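Local coordinates for protein RIF2 (PDB 4BJ1) that binds the C-terminal region of RAP1 at yeast telomeres and takes part in telomere length regulation and transcriptional silencing, at residues 10-21 with 284-294. Sequence-based numbering, arbitrary orientation.
Sequences YQKFKSMALQEL and YTEIIVQSRTF
Tyr-10 and Lys-14 reach the end of helix 276-290 with the same first torsion: in each, CG stands anti to the backbone N (chi1 179° and -178°). With CB already directed at the other segment, this setting lays the Tyr-10 ring against the turn that follows the helix, where the carbonyl carbon of Thr-293 lies over the centre of one face and CB of Lys-14 covers the opposite face near its rim. At the ring's far end, OH donates to Ile-288 O over 3.2 Å, in the carbonyl plane and on a lone pair. Lys-14, extended beyond CG, runs alongside Ile-288 in the opposite sense and places NZ 3.1 Å from Val-289 O, again in plane. Two carbonyls of the last helical turn thus gain side-chain donors; for Ile-288 O the main chain supplies a weak bond from Ser-291 N. Ser-291 is the first residue to leave helical geometry; its OG turns back to Ile-287 O at 2.7 Å, and Ser-291 N bonds the same oxygen from the opposite face of its plane.

Farther along, Ile-288 enters a knobs-into-holes socket made by Lys-14, Ala-17, Leu-18 and Leu-21. Its CG2 meets Leu-18 CD1 at 3.8 Å, while CD1 faces Leu-21 CD2 at 3.9 Å; that leucine methyl also touches Thr-285 CG2 at 3.6 Å. Back beside Tyr-10, Phe-294 turns its edge to the face of Phe-13 in a T-shaped pair.

The short helical segments run nearly antiparallel (163°), with axes 9.9 Å apart, packing helix 10-26 against helix 276-290 of the AAA+ lid region. Leu-244 and Tyr-248 of helix 243-257 pack on Phe-294, helix 294-304 adds Leu-297 against Phe-13, and Asp-65 of the second subunit forms a salt bridge with Lys-12.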
loop_
_atom_site.group_PDB
_atom_site.type_symbol
_atom_site.label_atom_id
_atom_site.label_comp_id
_atom_site.label_asym_id
_atom_site.label_seq_id
_atom_site.Cartn_x
_atom_site.Cartn_y
_atom_site.Cartn_z
ATOM N N TYR A 10 16.263 7.789 -4.137
ATOM C CA TYR A 10 16.038 6.789 -3.113
ATOM C C TYR A 10 14.661 7.013 -2.487
ATOM O O TYR A 10 13.976 6.041 -2.201
ATOM C CB TYR A 10 17.176 6.795 -2.075
ATOM C CG TYR A 10 16.968 5.792 -0.975
ATOM C CD1 TYR A 10 16.901 4.428 -1.251
ATOM C CD2 TYR A 10 16.732 6.205 0.332
ATOM C CE1 TYR A 10 16.601 3.502 -0.253
ATOM C CE2 TYR A 10 16.419 5.286 1.340
ATOM C CZ TYR A 10 16.351 3.938 1.040
ATOM O OH TYR A 10 16.088 3.041 2.043
ATOM N N GLN A 11 14.213 8.273 -2.369
ATOM C CA GLN A 11 12.890 8.604 -1.861
ATOM C C GLN A 11 11.784 7.871 -2.644
ATOM O O GLN A 11 10.799 7.449 -2.046
ATOM C CB GLN A 11 12.673 10.118 -1.908
ATOM C CG GLN A 11 11.433 10.592 -1.175
ATOM C CD GLN A 11 11.501 10.226 0.276
ATOM O OE1 GLN A 11 12.466 10.564 0.976
ATOM N NE2 GLN A 11 10.491 9.497 0.741
ATOM N N LYS A 12 11.960 7.695 -3.962
ATOM C CA LYS A 12 11.006 6.964 -4.795
ATOM C C LYS A 12 10.980 5.485 -4.363
ATOM O O LYS A 12 9.891 4.956 -4.129
ATOM C CB LYS A 12 11.316 7.118 -6.297
ATOM C CG LYS A 12 10.294 6.396 -7.163
ATOM C CD LYS A 12 10.281 6.870 -8.621
ATOM C CE LYS A 12 11.153 6.075 -9.568
ATOM N NZ LYS A 12 10.782 4.643 -9.596
ATOM N N PHE A 13 12.179 4.851 -4.198
ATOM C CA PHE A 13 12.347 3.472 -3.758
ATOM C C PHE A 13 11.795 3.330 -2.356
ATOM O O PHE A 13 10.934 2.481 -2.134
ATOM C CB PHE A 13 13.827 3.057 -3.784
ATOM C CG PHE A 13 14.014 1.597 -3.477
ATOM C CD1 PHE A 13 13.857 0.636 -4.469
ATOM C CD2 PHE A 13 14.242 1.164 -2.170
ATOM C CE1 PHE A 13 13.943 -0.733 -4.163
ATOM C CE2 PHE A 13 14.332 -0.204 -1.865
ATOM C CZ PHE A 13 14.197 -1.142 -2.865
ATOM N N LYS A 14 12.285 4.164 -1.407
ATOM C CA LYS A 14 11.913 4.189 0.001
ATOM C C LYS A 14 10.406 4.155 0.150
ATOM O O LYS A 14 9.893 3.239 0.794
ATOM C CB LYS A 14 12.500 5.440 0.674
ATOM C CG LYS A 14 12.231 5.557 2.174
ATOM C CD LYS A 14 13.255 6.469 2.789
ATOM C CE LYS A 14 12.852 6.992 4.124
ATOM N NZ LYS A 14 13.780 8.070 4.526
ATOM N N SER A 15 9.694 5.139 -0.466
ATOM C CA SER A 15 8.247 5.252 -0.357
ATOM C C SER A 15 7.523 4.022 -0.938
ATOM O O SER A 15 6.542 3.551 -0.349
ATOM C CB SER A 15 7.769 6.539 -1.014
ATOM O OG SER A 15 7.848 6.448 -2.425
ATOM N N MET A 16 8.019 3.496 -2.075
ATOM C CA MET A 16 7.418 2.349 -2.754
ATOM C C MET A 16 7.670 1.052 -1.989
ATOM O O MET A 16 6.797 0.168 -1.955
ATOM C CB MET A 16 7.927 2.245 -4.196
ATOM C CG MET A 16 7.222 3.173 -5.160
ATOM S SD MET A 16 7.807 2.912 -6.849
ATOM C CE MET A 16 6.893 4.127 -7.705
ATOM N N ALA A 17 8.869 0.937 -1.386
ATOM C CA ALA A 17 9.281 -0.211 -0.592
ATOM C C ALA A 17 8.445 -0.214 0.683
ATOM O O ALA A 17 7.914 -1.256 1.054
ATOM C CB ALA A 17 10.770 -0.141 -0.267
ATOM N N LEU A 18 8.259 0.952 1.313
ATOM C CA LEU A 18 7.444 1.051 2.510
ATOM C C LEU A 18 6.007 0.639 2.273
ATOM O O LEU A 18 5.503 -0.209 3.017
ATOM C CB LEU A 18 7.552 2.418 3.145
ATOM C CG LEU A 18 8.720 2.489 4.103
ATOM C CD1 LEU A 18 9.413 3.821 4.041
ATOM C CD2 LEU A 18 8.289 2.122 5.525
ATOM N N GLN A 19 5.394 1.107 1.165
ATOM C CA GLN A 19 4.040 0.694 0.793
ATOM C C GLN A 19 3.972 -0.802 0.465
ATOM O O GLN A 19 3.061 -1.458 0.963
ATOM C CB GLN A 19 3.548 1.500 -0.383
ATOM C CG GLN A 19 2.072 1.338 -0.653
ATOM C CD GLN A 19 1.828 1.474 -2.118
ATOM O OE1 GLN A 19 2.630 1.039 -2.943
ATOM N NE2 GLN A 19 0.735 2.105 -2.483
ATOM N N GLU A 20 4.954 -1.361 -0.298
ATOM C CA GLU A 20 4.902 -2.782 -0.623
ATOM C C GLU A 20 5.105 -3.663 0.572
ATOM O O GLU A 20 4.407 -4.661 0.680
ATOM C CB GLU A 20 5.826 -3.200 -1.764
ATOM C CG GLU A 20 5.282 -4.478 -2.395
ATOM C CD GLU A 20 5.867 -5.034 -3.676
ATOM O OE1 GLU A 20 6.775 -4.391 -4.242
ATOM O OE2 GLU A 20 5.433 -6.131 -4.100
ATOM N N LEU A 21 6.033 -3.305 1.483
ATOM C CA LEU A 21 6.285 -4.078 2.700
ATOM C C LEU A 21 4.976 -4.089 3.521
ATOM O O LEU A 21 4.531 -5.164 3.929
ATOM C CB LEU A 21 7.498 -3.492 3.458
ATOM C CG LEU A 21 8.082 -4.275 4.652
ATOM C CD1 LEU A 21 8.663 -5.645 4.237
ATOM C CD2 LEU A 21 9.169 -3.463 5.311
ATOM N N TYR A 284 12.611 -4.460 9.443
ATOM C CA TYR A 284 12.743 -4.027 8.064
ATOM C C TYR A 284 12.234 -2.622 7.782
ATOM O O TYR A 284 12.897 -1.908 7.025
ATOM C CB TYR A 284 12.106 -5.032 7.127
ATOM C CG TYR A 284 13.051 -5.455 6.037
ATOM C CD1 TYR A 284 14.141 -6.277 6.315
ATOM C CD2 TYR A 284 12.877 -5.013 4.725
ATOM C CE1 TYR A 284 15.029 -6.653 5.316
ATOM C CE2 TYR A 284 13.763 -5.378 3.719
ATOM C CZ TYR A 284 14.837 -6.201 4.020
ATOM O OH TYR A 284 15.716 -6.583 3.042
ATOM N N THR A 285 11.082 -2.210 8.353
ATOM C CA THR A 285 10.613 -0.835 8.135
ATOM C C THR A 285 11.670 0.157 8.687
ATOM O O THR A 285 11.965 1.145 8.027
ATOM C CB THR A 285 9.211 -0.583 8.691
ATOM O OG1 THR A 285 9.267 -0.738 10.082
ATOM C CG2 THR A 285 8.154 -1.512 8.108
ATOM N N GLU A 286 12.314 -0.178 9.821
ATOM C CA GLU A 286 13.391 0.622 10.407
ATOM C C GLU A 286 14.572 0.795 9.474
ATOM O O GLU A 286 14.945 1.933 9.222
ATOM C CB GLU A 286 13.859 0.040 11.738
ATOM C CG GLU A 286 12.937 0.381 12.888
ATOM C CD GLU A 286 13.364 -0.198 14.218
ATOM O OE1 GLU A 286 14.588 -0.344 14.443
ATOM O OE2 GLU A 286 12.471 -0.485 15.048
ATOM N N ILE A 287 15.138 -0.307 8.927
ATOM C CA ILE A 287 16.273 -0.195 8.003
ATOM C C ILE A 287 15.903 0.677 6.802
ATOM O O ILE A 287 16.703 1.542 6.449
ATOM C CB ILE A 287 16.961 -1.524 7.578
ATOM C CG1 ILE A 287 16.029 -2.434 6.762
ATOM C CG2 ILE A 287 17.576 -2.267 8.779
ATOM C CD1 ILE A 287 16.685 -3.549 6.079
ATOM N N ILE A 288 14.681 0.514 6.228
ATOM C CA ILE A 288 14.228 1.326 5.081
ATOM C C ILE A 288 14.114 2.788 5.483
ATOM O O ILE A 288 14.761 3.615 4.868
ATOM C CB ILE A 288 12.932 0.774 4.376
ATOM C CG1 ILE A 288 13.173 -0.683 3.853
ATOM C CG2 ILE A 288 12.482 1.706 3.242
ATOM C CD1 ILE A 288 12.006 -1.485 3.581
ATOM N N VAL A 289 13.318 3.095 6.524
ATOM C CA VAL A 289 13.083 4.445 7.062
ATOM C C VAL A 289 14.414 5.157 7.427
ATOM O O VAL A 289 14.665 6.243 6.906
ATOM C CB VAL A 289 12.059 4.417 8.230
ATOM C CG1 VAL A 289 12.185 5.630 9.131
ATOM C CG2 VAL A 289 10.637 4.291 7.703
ATOM N N GLN A 290 15.270 4.526 8.271
ATOM C CA GLN A 290 16.547 5.092 8.723
ATOM C C GLN A 290 17.580 5.332 7.634
ATOM O O GLN A 290 18.458 6.156 7.842
ATOM C CB GLN A 290 17.182 4.228 9.793
ATOM C CG GLN A 290 16.397 4.132 11.085
ATOM C CD GLN A 290 16.800 2.908 11.878
ATOM O OE1 GLN A 290 16.118 2.540 12.839
ATOM N NE2 GLN A 290 17.906 2.238 11.497
ATOM N N SER A 291 17.528 4.594 6.518
ATOM C CA SER A 291 18.484 4.770 5.431
ATOM C C SER A 291 18.143 6.010 4.631
ATOM O O SER A 291 16.973 6.230 4.324
ATOM C CB SER A 291 18.514 3.553 4.514
ATOM O OG SER A 291 18.973 2.415 5.216
ATOM N N ARG A 292 19.167 6.818 4.292
ATOM C CA ARG A 292 18.983 8.047 3.530
ATOM C C ARG A 292 19.424 7.907 2.069
ATOM O O ARG A 292 19.099 8.760 1.239
ATOM C CB ARG A 292 19.654 9.219 4.243
ATOM C CG ARG A 292 18.885 9.631 5.500
ATOM C CD ARG A 292 19.333 10.975 6.043
ATOM N NE ARG A 292 19.047 12.070 5.114
ATOM C CZ ARG A 292 19.566 13.289 5.212
ATOM N NH1 ARG A 292 20.400 13.586 6.203
ATOM N NH2 ARG A 292 19.260 14.222 4.318
ATOM N N THR A 293 20.156 6.823 1.756
ATOM C CA THR A 293 20.603 6.501 0.401
ATOM C C THR A 293 20.399 5.016 0.112
ATOM O O THR A 293 20.247 4.223 1.050
ATOM C CB THR A 293 22.041 6.913 0.165
ATOM O OG1 THR A 293 22.881 6.105 0.983
ATOM C CG2 THR A 293 22.297 8.408 0.404
ATOM N N PHE A 294 20.399 4.636 -1.188
ATOM C CA PHE A 294 20.232 3.241 -1.590
ATOM C C PHE A 294 21.384 2.359 -1.070
ATOM O O PHE A 294 21.154 1.220 -0.628
ATOM C CB PHE A 294 20.068 3.111 -3.111
ATOM C CG PHE A 294 19.662 1.723 -3.556
ATOM C CD1 PHE A 294 18.420 1.191 -3.197
ATOM C CD2 PHE A 294 20.524 0.940 -4.313
ATOM C CE1 PHE A 294 18.056 -0.102 -3.591
ATOM C CE2 PHE A 294 20.150 -0.342 -4.730
ATOM C CZ PHE A 294 18.924 -0.858 -4.362
#